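Local coordinates for protein prophenoloxidase b (Marsupenaeus japonicus, PDB 3WKY) that probably oxidises phenols once activated, being the precursor form of a phenoloxidase that carries a Cu2-O2 cluster at a type 3 copper centre, at residues 155-159 with 465-471; 188-192 with 388-394; 419-425 with 594-598. One frame throughout, in Å; residues are numbered along the deposited sequence.

Contact 1. Residues 155-159 with 465-471; sequences AKSAI and LKRDDNI. With NAG (2-acetamido-2-deoxy-beta-D-glucopyranose), chain H; EDO (1,2-ethanediol), chain L.
A turn near the C-terminal end of helix 145-160, in the copper-containing region, docks here on a glycosylated loop of the immunoglobulin-like region. Residues 155-159 are wound regularly, with Ile159 N bonded to Ala155 O at 2.9 Å. Residues 465-471 form the latter part of the loop between strand 445-456 and strand 472-481. Lys466 to Asp469 form a type I β-turn, closed by Asp469 N to Lys466 O at 3.0 Å. The Asp469 side chain (chi1 m) bends back to the start of the turn, its OD2 accepting from Lys466 N at 2.8 Å and weakly from Leu465 N at 2.9 Å. Ile471 is extended.

No hydrogen bond crosses the interface; mainly apolar packing buries 329 Å². The CA atoms of Lys156 and Leu465 lie 7.1 Å apart, those of Ile159 and Ile471 6.7 Å. Ile159 (chi1 m, chi2 t) reaches between three partners: its CD1 lies 4.2 Å from Leu465 CG, 3.9 Å from Ile471 CG2 and also 3.7 Å from the carboxylate atom Asp469 OD2. Small residues let the helix come close to Ile471 (chi1 t, chi2 p), Ala155 CB lying 4.1 Å from its CG1 and Ala158 CB 4.0 Å from its CD1. Extended Lys156 lays its CG 3.8 Å from Leu465 CD1. Asn470, pointing sideways, carries the glycan (ND2 to NAG C1, 1.4 Å). Leu465 also meets Leu465 of a second subunit, and Asp469 OD1 forms a reciprocated salt bridge with Lys466 of that subunit. The whole is a helix end packed on a strand-connecting loop, bearing an N-linked glycan beside a subunit interface.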
loop_
_atom_site.group_PDB
_atom_site.type_symbol
_atom_site.label_atom_id
_atom_site.label_comp_id
_atom_site.label_asym_id
_atom_site.label_seq_id
_atom_site.Cartn_x
_atom_site.Cartn_y
_atom_site.Cartn_z
ATOM N N ALA A 155 -27.250 1.648 46.425
ATOM C CA ALA A 155 -26.828 1.497 47.811
ATOM C C ALA A 155 -27.118 2.771 48.602
ATOM O O ALA A 155 -27.680 2.712 49.698
ATOM C CB ALA A 155 -25.346 1.149 47.890
ATOM N N LYS A 156 -26.728 3.913 48.039
ATOM C CA LYS A 156 -26.941 5.210 48.683
ATOM C C LYS A 156 -28.416 5.444 49.003
ATOM O O LYS A 156 -28.759 5.899 50.096
ATOM C CB LYS A 156 -26.401 6.349 47.806
ATOM C CG LYS A 156 -26.522 7.738 48.443
ATOM C CD LYS A 156 -25.729 8.793 47.669
ATOM C CE LYS A 156 -25.768 10.147 48.367
ATOM N NZ LYS A 156 -24.973 11.183 47.638
ATOM N N SER A 157 -29.285 5.128 48.047
ATOM C CA SER A 157 -30.724 5.271 48.235
ATOM C C SER A 157 -31.244 4.299 49.280
ATOM O O SER A 157 -32.037 4.672 50.141
ATOM C CB SER A 157 -31.467 5.047 46.918
ATOM O OG SER A 157 -31.195 6.084 46.002
ATOM N N ALA A 158 -30.801 3.049 49.193
ATOM C CA ALA A 158 -31.233 2.015 50.126
ATOM C C ALA A 158 -30.933 2.409 51.570
ATOM O O ALA A 158 -31.787 2.276 52.445
ATOM C CB ALA A 158 -30.574 0.685 49.794
ATOM N N ILE A 159 -29.717 2.887 51.806
ATOM C CA ILE A 159 -29.287 3.296 53.137
ATOM C C ILE A 159 -30.200 4.400 53.675
ATOM O O ILE A 159 -30.606 4.378 54.839
ATOM C CB ILE A 159 -27.821 3.776 53.116
ATOM C CG1 ILE A 159 -26.877 2.602 52.829
ATOM C CG2 ILE A 159 -27.448 4.455 54.425
ATOM C CD1 ILE A 159 -25.419 3.012 52.623
ATOM N N LEU A 465 -21.888 4.425 53.362
ATOM C CA LEU A 465 -21.594 5.853 53.338
ATOM C C LEU A 465 -20.822 6.210 54.602
ATOM O O LEU A 465 -19.793 6.890 54.553
ATOM C CB LEU A 465 -22.886 6.657 53.254
ATOM C CG LEU A 465 -23.521 6.646 51.866
ATOM C CD1 LEU A 465 -24.925 7.231 51.894
ATOM C CD2 LEU A 465 -22.639 7.415 50.891
ATOM N N LYS A 466 -21.321 5.727 55.734
ATOM C CA LYS A 466 -20.634 5.902 57.004
ATOM C C LYS A 466 -20.600 4.609 57.805
ATOM O O LYS A 466 -21.333 3.665 57.507
ATOM C CB LYS A 466 -21.268 7.033 57.811
ATOM C CG LYS A 466 -20.735 8.404 57.428
ATOM C CD LYS A 466 -21.581 9.525 58.001
ATOM C CE LYS A 466 -20.820 10.828 57.919
ATOM N NZ LYS A 466 -21.636 12.022 58.268
ATOM N N ARG A 467 -19.743 4.599 58.823
ATOM C CA ARG A 467 -19.395 3.409 59.597
ATOM C C ARG A 467 -20.544 2.468 59.963
ATOM O O ARG A 467 -20.427 1.248 59.822
ATOM C CB ARG A 467 -18.666 3.834 60.872
ATOM C CG ARG A 467 -18.142 2.678 61.689
ATOM C CD ARG A 467 -17.437 3.153 62.948
ATOM N NE ARG A 467 -16.710 2.057 63.575
ATOM C CZ ARG A 467 -17.284 1.098 64.294
ATOM N NH1 ARG A 467 -18.598 1.100 64.483
ATOM N NH2 ARG A 467 -16.544 0.133 64.826
ATOM N N ASP A 468 -21.654 3.027 60.423
ATOM C CA ASP A 468 -22.706 2.207 61.012
ATOM C C ASP A 468 -23.757 1.721 60.019
ATOM O O ASP A 468 -24.677 0.998 60.400
ATOM C CB ASP A 468 -23.365 2.950 62.176
ATOM C CG ASP A 468 -22.428 3.124 63.358
ATOM O OD1 ASP A 468 -21.793 2.127 63.763
ATOM O OD2 ASP A 468 -22.319 4.258 63.872
ATOM N N ASP A 469 -23.617 2.105 58.752
ATOM C CA ASP A 469 -24.560 1.671 57.727
ATOM C C ASP A 469 -24.527 0.160 57.560
ATOM O O ASP A 469 -23.466 -0.462 57.625
ATOM C CB ASP A 469 -24.256 2.332 56.384
ATOM C CG ASP A 469 -24.392 3.832 56.434
ATOM O OD1 ASP A 469 -25.104 4.333 57.331
ATOM O OD2 ASP A 469 -23.788 4.510 55.573
ATOM N N ASN A 470 -25.703 -0.417 57.347
ATOM C CA ASN A 470 -25.853 -1.847 57.141
ATOM C C ASN A 470 -26.375 -2.060 55.725
ATOM O O ASN A 470 -27.577 -1.932 55.468
ATOM C CB ASN A 470 -26.832 -2.403 58.178
ATOM C CG ASN A 470 -27.103 -3.883 58.011
ATOM O OD1 ASN A 470 -26.281 -4.627 57.474
ATOM N ND2 ASN A 470 -28.272 -4.318 58.486
ATOM N N ILE A 471 -25.468 -2.358 54.798
ATOM C CA ILE A 471 -25.846 -2.477 53.394
ATOM C C ILE A 471 -25.113 -3.633 52.708
ATOM O O ILE A 471 -23.909 -3.822 52.894
ATOM C CB ILE A 471 -25.614 -1.142 52.637
ATOM C CG1 ILE A 471 -26.066 -1.252 51.179
ATOM C CG2 ILE A 471 -24.158 -0.715 52.721
ATOM C CD1 ILE A 471 -27.530 -1.628 51.011
HETATM C C1 NAG H . -28.325 -5.752 58.617
HETATM C C2 NAG H . -28.489 -6.347 60.026
HETATM C C3 NAG H . -29.021 -7.787 60.094
HETATM C C4 NAG H . -29.903 -8.166 58.912
HETATM C C5 NAG H . -29.209 -7.698 57.643
HETATM C C6 NAG H . -29.866 -8.217 56.367
HETATM C C7 NAG H . -26.905 -5.427 61.636
HETATM C C8 NAG H . -25.570 -5.579 62.304
HETATM N N2 NAG H . -27.195 -6.314 60.687
HETATM O O3 NAG H . -29.754 -7.954 61.287
HETATM O O4 NAG H . -30.097 -9.564 58.882
HETATM O O5 NAG H . -29.227 -6.291 57.671
HETATM O O6 NAG H . -30.799 -7.281 55.881
HETATM O O7 NAG H . -27.669 -4.520 61.963
HETATM C C1 EDO L . -19.404 -3.754 52.308
HETATM O O1 EDO L . -20.714 -3.386 51.823
HETATM C C2 EDO L . -19.431 -4.406 53.688
HETATM O O2 EDO L . -19.699 -3.408 54.682
#

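Contact 2. Residues 188-192 with 388-394. With CUO (Cu2-o2 cluster), chain J.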
loop_
_atom_site.group_PDB
_atom_site.type_symbol
_atom_site.label_atom_id
_atom_site.label_comp_id
_atom_site.label_asym_id
_atom_site.label_seq_id
_atom_site.Cartn_x
_atom_site.Cartn_y
_atom_site.Cartn_z
ATOM N N TYR A 188 -20.499 -13.842 26.216
ATOM C CA TYR A 188 -20.980 -14.458 27.464
ATOM C C TYR A 188 -19.982 -15.490 28.002
ATOM O O TYR A 188 -19.844 -15.674 29.215
ATOM C CB TYR A 188 -22.360 -15.118 27.287
ATOM C CG TYR A 188 -22.297 -16.346 26.427
ATOM C CD1 TYR A 188 -22.403 -16.246 25.052
ATOM C CD2 TYR A 188 -22.109 -17.612 26.987
ATOM C CE1 TYR A 188 -22.325 -17.352 24.260
ATOM C CE2 TYR A 188 -22.036 -18.729 26.193
ATOM C CZ TYR A 188 -22.147 -18.589 24.830
ATOM O OH TYR A 188 -22.069 -19.687 24.018
ATOM N N TRP A 189 -19.284 -16.160 27.088
ATOM C CA TRP A 189 -18.368 -17.233 27.448
ATOM C C TRP A 189 -17.008 -16.645 27.810
ATOM O O TRP A 189 -16.452 -16.964 28.864
ATOM C CB TRP A 189 -18.271 -18.217 26.280
ATOM C CG TRP A 189 -17.756 -19.621 26.572
ATOM C CD1 TRP A 189 -18.505 -20.715 26.932
ATOM C CD2 TRP A 189 -16.400 -20.086 26.454
ATOM N NE1 TRP A 189 -17.690 -21.827 27.058
ATOM C CE2 TRP A 189 -16.395 -21.466 26.778
ATOM C CE3 TRP A 189 -15.186 -19.469 26.107
ATOM C CZ2 TRP A 189 -15.222 -22.237 26.773
ATOM C CZ3 TRP A 189 -14.027 -20.228 26.106
ATOM C CH2 TRP A 189 -14.054 -21.602 26.419
ATOM N N ARG A 190 -16.477 -15.760 26.961
ATOM C CA ARG A 190 -15.193 -15.129 27.253
ATOM C C ARG A 190 -15.231 -14.321 28.559
ATOM O O ARG A 190 -14.239 -14.251 29.286
ATOM C CB ARG A 190 -14.760 -14.204 26.094
ATOM C CG ARG A 190 -14.397 -14.930 24.788
ATOM C CD ARG A 190 -13.568 -13.984 23.886
ATOM N NE ARG A 190 -14.331 -12.750 23.701
ATOM C CZ ARG A 190 -15.114 -12.504 22.650
ATOM N NH1 ARG A 190 -15.173 -13.355 21.630
ATOM N NH2 ARG A 190 -15.812 -11.378 22.602
ATOM N N GLU A 191 -16.375 -13.714 28.854
ATOM C CA GLU A 191 -16.495 -12.850 30.026
ATOM C C GLU A 191 -17.028 -13.589 31.259
ATOM O O GLU A 191 -17.152 -13.001 32.328
ATOM C CB GLU A 191 -17.354 -11.628 29.687
ATOM C CG GLU A 191 -16.659 -10.703 28.653
ATOM C CD GLU A 191 -17.543 -9.583 28.125
ATOM O OE1 GLU A 191 -18.691 -9.430 28.601
ATOM O OE2 GLU A 191 -17.082 -8.836 27.227
ATOM N N ASP A 192 -17.302 -14.883 31.108
ATOM C CA ASP A 192 -17.802 -15.702 32.221
ATOM C C ASP A 192 -16.892 -15.531 33.435
ATOM O O ASP A 192 -15.683 -15.754 33.352
ATOM C CB ASP A 192 -17.866 -17.177 31.808
ATOM C CG ASP A 192 -18.416 -18.079 32.914
ATOM O OD1 ASP A 192 -17.731 -18.258 33.941
ATOM O OD2 ASP A 192 -19.523 -18.625 32.748
ATOM N N VAL A 388 -8.878 -13.288 29.319
ATOM C CA VAL A 388 -9.770 -14.180 28.563
ATOM C C VAL A 388 -10.990 -13.450 27.960
ATOM O O VAL A 388 -11.528 -13.871 26.934
ATOM C CB VAL A 388 -10.185 -15.389 29.439
ATOM C CG1 VAL A 388 -11.251 -16.263 28.754
ATOM C CG2 VAL A 388 -8.950 -16.228 29.759
ATOM N N ARG A 389 -11.400 -12.340 28.570
ATOM C CA ARG A 389 -12.495 -11.518 28.044
ATOM C C ARG A 389 -12.276 -11.065 26.596
ATOM O O ARG A 389 -13.231 -10.935 25.830
ATOM C CB ARG A 389 -12.687 -10.254 28.901
ATOM C CG ARG A 389 -13.125 -10.510 30.360
ATOM C CD ARG A 389 -13.178 -9.190 31.147
ATOM N NE ARG A 389 -14.133 -8.226 30.592
ATOM C CZ ARG A 389 -15.384 -8.063 31.027
ATOM N NH1 ARG A 389 -15.864 -8.820 32.012
ATOM N NH2 ARG A 389 -16.163 -7.147 30.469
ATOM N N ASP A 390 -11.021 -10.797 26.241
ATOM C CA ASP A 390 -10.689 -10.141 24.966
ATOM C C ASP A 390 -10.657 -11.179 23.853
ATOM O O ASP A 390 -9.988 -12.201 23.990
ATOM C CB ASP A 390 -9.309 -9.472 25.107
ATOM C CG ASP A 390 -9.006 -8.461 24.008
ATOM O OD1 ASP A 390 -9.371 -8.697 22.833
ATOM O OD2 ASP A 390 -8.354 -7.433 24.318
ATOM N N PRO A 391 -11.390 -10.941 22.741
ATOM C CA PRO A 391 -11.297 -11.920 21.644
ATOM C C PRO A 391 -9.859 -12.178 21.185
ATOM O O PRO A 391 -9.547 -13.284 20.728
ATOM C CB PRO A 391 -12.135 -11.288 20.515
ATOM C CG PRO A 391 -12.238 -9.789 20.900
ATOM C CD PRO A 391 -12.300 -9.825 22.412
ATOM N N VAL A 392 -8.985 -11.181 21.310
ATOM C CA VAL A 392 -7.612 -11.387 20.868
ATOM C C VAL A 392 -6.859 -12.378 21.755
ATOM O O VAL A 392 -5.845 -12.935 21.334
ATOM C CB VAL A 392 -6.824 -10.062 20.726
ATOM C CG1 VAL A 392 -6.200 -9.632 22.070
ATOM C CG2 VAL A 392 -5.739 -10.217 19.674
ATOM N N PHE A 393 -7.347 -12.607 22.973
ATOM C CA PHE A 393 -6.764 -13.664 23.809
ATOM C C PHE A 393 -6.705 -14.977 23.037
ATOM O O PHE A 393 -5.694 -15.715 23.066
ATOM C CB PHE A 393 -7.594 -13.877 25.078
ATOM C CG PHE A 393 -7.068 -14.989 25.950
ATOM C CD1 PHE A 393 -6.094 -14.732 26.906
ATOM C CD2 PHE A 393 -7.521 -16.299 25.782
ATOM C CE1 PHE A 393 -5.589 -15.767 27.701
ATOM C CE2 PHE A 393 -7.026 -17.347 26.567
ATOM C CZ PHE A 393 -6.051 -17.079 27.529
ATOM N N PHE A 394 -7.799 -15.285 22.361
ATOM C CA PHE A 394 -7.895 -16.577 21.699
ATOM C C PHE A 394 -7.153 -16.597 20.368
ATOM O O PHE A 394 -6.693 -17.643 19.927
ATOM C CB PHE A 394 -9.354 -17.015 21.591
ATOM C CG PHE A 394 -9.961 -17.334 22.927
ATOM C CD1 PHE A 394 -9.878 -18.625 23.449
ATOM C CD2 PHE A 394 -10.566 -16.335 23.686
ATOM C CE1 PHE A 394 -10.406 -18.918 24.711
ATOM C CE2 PHE A 394 -11.096 -16.614 24.940
ATOM C CZ PHE A 394 -11.027 -17.916 25.447
HETATM CU CU1 CUO J . -3.117 -18.134 30.358
HETATM CU CU2 CUO J . -1.629 -16.196 27.712
HETATM O O1 CUO J . -1.644 -17.120 29.466
HETATM O O2 CUO J . -2.937 -16.079 29.453
HETATM O O HOH W 1 -15.848 -10.473 25.445
HETATM O O HOH W 2 -15.148 -11.254 33.318
#
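The one direct hydrogen bond between the segments runs from Arg190 NE to Arg389 O, 3.0 Å long. Water 1 reinforces it, accepting from Arg190 NH2 at 3.0 Å and donating to Arg389 O and to Glu191 OE2, each at 2.7 Å. A guanidinium suits this place by donating to several acceptors at once: Arg190 NH1 also bonds Tyr233 OH, and Arg190 NH2 bonds Glu183 O. Glu191 OE2, which bonds Tyr259 OH as well, forms a long salt bridge with Arg389 NH2 at 3.8 Å; the carboxylate sits over the guanidinium face, so only charge attraction is at work. Water 2 connects Glu191 O, at 2.8 Å, to Arg389 NH1, at 2.9 Å. Asp390 is the N-cap of the following helix, its OD1 accepting from Val392 N at 2.9 Å while OD2 pairs with Arg274.

Around this polar core, Pro391 N lies over the Arg190 guanidinium, 3.6 Å from NE. Arg190 CG is 3.7 Å from Phe394 CE2, and the Trp189 ring offers its edge to the same phenylalanine, CZ3 to CZ at 3.8 Å. Phe393 turns its ring edge to the copper site, CE1 3.2 Å from O2 of the cluster, and meets the ring of His397. The end of helix 187-190 abuts the N-terminus of helix 391-409, with Trp189, Phe393 and Phe394 resting on helix 218-239, and Val388 and Arg389 on helix 193-205.

Contact 3. Residues 419-425 with 594-598. With NAG (2-acetamido-2-deoxy-beta-D-glucopyranose), chain E.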
loop_
_atom_site.group_PDB
_atom_site.type_symbol
_atom_site.label_atom_id
_atom_site.label_comp_id
_atom_site.label_asym_id
_atom_site.label_seq_id
_atom_site.Cartn_x
_atom_site.Cartn_y
_atom_site.Cartn_z
ATOM N N LEU A 419 0.078 -48.198 22.165
ATOM C CA LEU A 419 -1.375 -48.007 22.144
ATOM C C LEU A 419 -2.136 -49.259 22.598
ATOM O O LEU A 419 -3.343 -49.212 22.797
ATOM C CB LEU A 419 -1.867 -47.641 20.743
ATOM C CG LEU A 419 -1.373 -46.298 20.197
ATOM C CD1 LEU A 419 -1.841 -46.136 18.755
ATOM C CD2 LEU A 419 -1.902 -45.167 21.067
ATOM N N SER A 420 -1.415 -50.361 22.733
ATOM C CA SER A 420 -2.059 -51.635 23.058
ATOM C C SER A 420 -2.502 -51.682 24.522
ATOM O O SER A 420 -1.977 -50.972 25.374
ATOM C CB SER A 420 -1.126 -52.805 22.748
ATOM O OG SER A 420 0.016 -52.771 23.584
ATOM N N GLY A 421 -3.501 -52.517 24.802
ATOM C CA GLY A 421 -4.022 -52.633 26.156
ATOM C C GLY A 421 -4.686 -53.983 26.379
ATOM O O GLY A 421 -5.148 -54.607 25.425
ATOM N N ASN A 422 -4.750 -54.421 27.634
ATOM C CA ASN A 422 -5.349 -55.720 27.956
ATOM C C ASN A 422 -6.877 -55.671 28.019
ATOM O O ASN A 422 -7.546 -56.700 27.895
ATOM C CB ASN A 422 -4.791 -56.244 29.288
ATOM C CG ASN A 422 -3.361 -56.747 29.170
ATOM O OD1 ASN A 422 -3.088 -57.700 28.446
ATOM N ND2 ASN A 422 -2.448 -56.114 29.891
ATOM N N ILE A 423 -7.439 -54.481 28.223
ATOM C CA ILE A 423 -8.885 -54.340 28.402
ATOM C C ILE A 423 -9.566 -53.967 27.088
ATOM O O ILE A 423 -9.064 -53.122 26.353
ATOM C CB ILE A 423 -9.208 -53.292 29.483
ATOM C CG1 ILE A 423 -8.603 -53.715 30.821
ATOM C CG2 ILE A 423 -10.700 -53.106 29.625
ATOM C CD1 ILE A 423 -9.069 -55.073 31.284
ATOM N N THR A 424 -10.695 -54.610 26.795
ATOM C CA THR A 424 -11.493 -54.334 25.603
ATOM C C THR A 424 -12.635 -53.394 25.969
ATOM O O THR A 424 -13.300 -53.589 26.983
ATOM C CB THR A 424 -12.102 -55.648 25.024
ATOM O OG1 THR A 424 -11.064 -56.452 24.450
ATOM C CG2 THR A 424 -13.130 -55.338 23.950
ATOM N N VAL A 425 -12.866 -52.357 25.168
ATOM C CA VAL A 425 -14.030 -51.512 25.401
ATOM C C VAL A 425 -15.198 -52.006 24.545
ATOM O O VAL A 425 -15.082 -52.095 23.318
ATOM C CB VAL A 425 -13.728 -50.025 25.096
ATOM C CG1 VAL A 425 -14.977 -49.178 25.299
ATOM C CG2 VAL A 425 -12.603 -49.533 25.988
ATOM N N VAL A 594 -13.288 -42.881 23.744
ATOM C CA VAL A 594 -13.011 -43.581 25.000
ATOM C C VAL A 594 -11.854 -44.556 24.813
ATOM O O VAL A 594 -11.891 -45.400 23.915
ATOM C CB VAL A 594 -14.251 -44.391 25.476
ATOM C CG1 VAL A 594 -13.949 -45.120 26.799
ATOM C CG2 VAL A 594 -15.467 -43.488 25.607
ATOM N N MET A 595 -10.831 -44.451 25.661
ATOM C CA MET A 595 -9.741 -45.418 25.635
ATOM C C MET A 595 -9.463 -46.017 27.014
ATOM O O MET A 595 -9.386 -45.299 28.016
ATOM C CB MET A 595 -8.464 -44.785 25.087
ATOM C CG MET A 595 -7.288 -45.743 24.989
ATOM S SD MET A 595 -5.818 -44.879 24.381
ATOM C CE MET A 595 -4.655 -46.228 24.141
ATOM N N ALA A 596 -9.335 -47.339 27.066
ATOM C CA ALA A 596 -8.926 -48.015 28.298
ATOM C C ALA A 596 -7.439 -48.325 28.189
ATOM O O ALA A 596 -7.006 -49.065 27.301
ATOM C CB ALA A 596 -9.734 -49.304 28.506
ATOM N N THR A 597 -6.650 -47.754 29.090
ATOM C CA THR A 597 -5.214 -47.969 29.012
ATOM C C THR A 597 -4.705 -48.709 30.242
ATOM O O THR A 597 -5.248 -48.586 31.338
ATOM C CB THR A 597 -4.462 -46.637 28.828
ATOM O OG1 THR A 597 -3.078 -46.887 28.564
ATOM C CG2 THR A 597 -4.587 -45.820 30.061
ATOM N N ASP A 598 -3.681 -49.535 30.033
ATOM C CA ASP A 598 -3.101 -50.301 31.130
ATOM C C ASP A 598 -2.379 -49.347 32.071
ATOM O O ASP A 598 -1.768 -48.370 31.624
ATOM C CB ASP A 598 -2.111 -51.341 30.606
ATOM C CG ASP A 598 -2.737 -52.314 29.619
ATOM O OD1 ASP A 598 -3.953 -52.605 29.732
ATOM O OD2 ASP A 598 -1.997 -52.790 28.728
HETATM C C1 NAG E . -1.193 -56.827 29.833
HETATM C C2 NAG E . -0.118 -56.091 29.013
HETATM C C3 NAG E . 1.330 -56.236 29.500
HETATM C C4 NAG E . 1.477 -56.664 30.954
HETATM C C5 NAG E . 0.479 -57.762 31.250
HETATM C C6 NAG E . 0.682 -58.319 32.657
HETATM C C7 NAG E . -0.856 -55.989 26.666
HETATM C C8 NAG E . -1.655 -56.899 25.778
HETATM N N2 NAG E . -0.154 -56.573 27.639
HETATM O O3 NAG E . 1.989 -55.000 29.329
HETATM O O4 NAG E . 2.784 -57.139 31.192
HETATM O O5 NAG E . -0.797 -57.186 31.143
HETATM O O6 NAG E . 0.637 -57.258 33.588
HETATM O O7 NAG E . -0.873 -54.775 26.464
HETATM O O HOH W 3 -2.650 -49.417 27.311
HETATM O O HOH W 4 -6.338 -51.682 28.386
#
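One direct hydrogen bond joins the segments: Asn422 N donates to Asp598 OD1 at 2.9 Å, nearly straight at 170°. A carboxylate at the end of strand 588-598 thereby holds the backbone of the loop that carries a glycan. Two waters complete the polar seam. Water 3 bridges Ser420 O, at 2.6 Å, and Asp598 N, at 2.9 Å; water 4 accepts from Ile423 N at 3.0 Å and donates to Ala596 O and Asp598 OD1, both at 2.9 Å. Glycine suits position 421, where a CB would sit tightly against Ala596 O while Gly421 CA is 3.3 Å from Asp598 OD2.

Apolar contacts continue along the loop and strands. Ala596 CB, small enough to admit branched neighbours, touches Val425 CG2 at 3.8 Å and Ile423 CG2 at 4.1 Å; Val425 CG1 meets Val594 CG1 at 4.4 Å. The flexible Met595 brings CE to 4.3 Å from Leu419 CD2 and, separately, to 3.5 Å from Leu419 O.

Asn422 ND2 is bonded to NAG C1 (1.4 Å) in the sequon Asn422-Ile423-Thr424. Side chains of strand 424-432, from a three-stranded antiparallel sheet, meet those of strand 588-598 of the large mixed sheet, as between the layers of an immunoglobulin-like β-sandwich.

In the fold
Contact 2 is the one at the copper centre, where Phe393 helps line the Cu2-O2 pocket; its centre is about 11 Å from the centre of the chain. Contacts 1 and 3 lie farther out, about 36 and 30 Å from the chain's centre and on opposite sides, their centres about 62 Å apart and their nearest atoms about 49 Å. Each approaches contact 2 to about 21 Å between nearest atoms, so none touches another. In sequence, contact 2 falls between the two segments of contact 1, and contact 3 opens after it, its segments alternating with those of contact 1. Contact 1 joins the copper-containing and immunoglobulin-like regions, whereas contacts 2 and 3 each stay within one; contacts 1 and 3 both carry N-linked glycans.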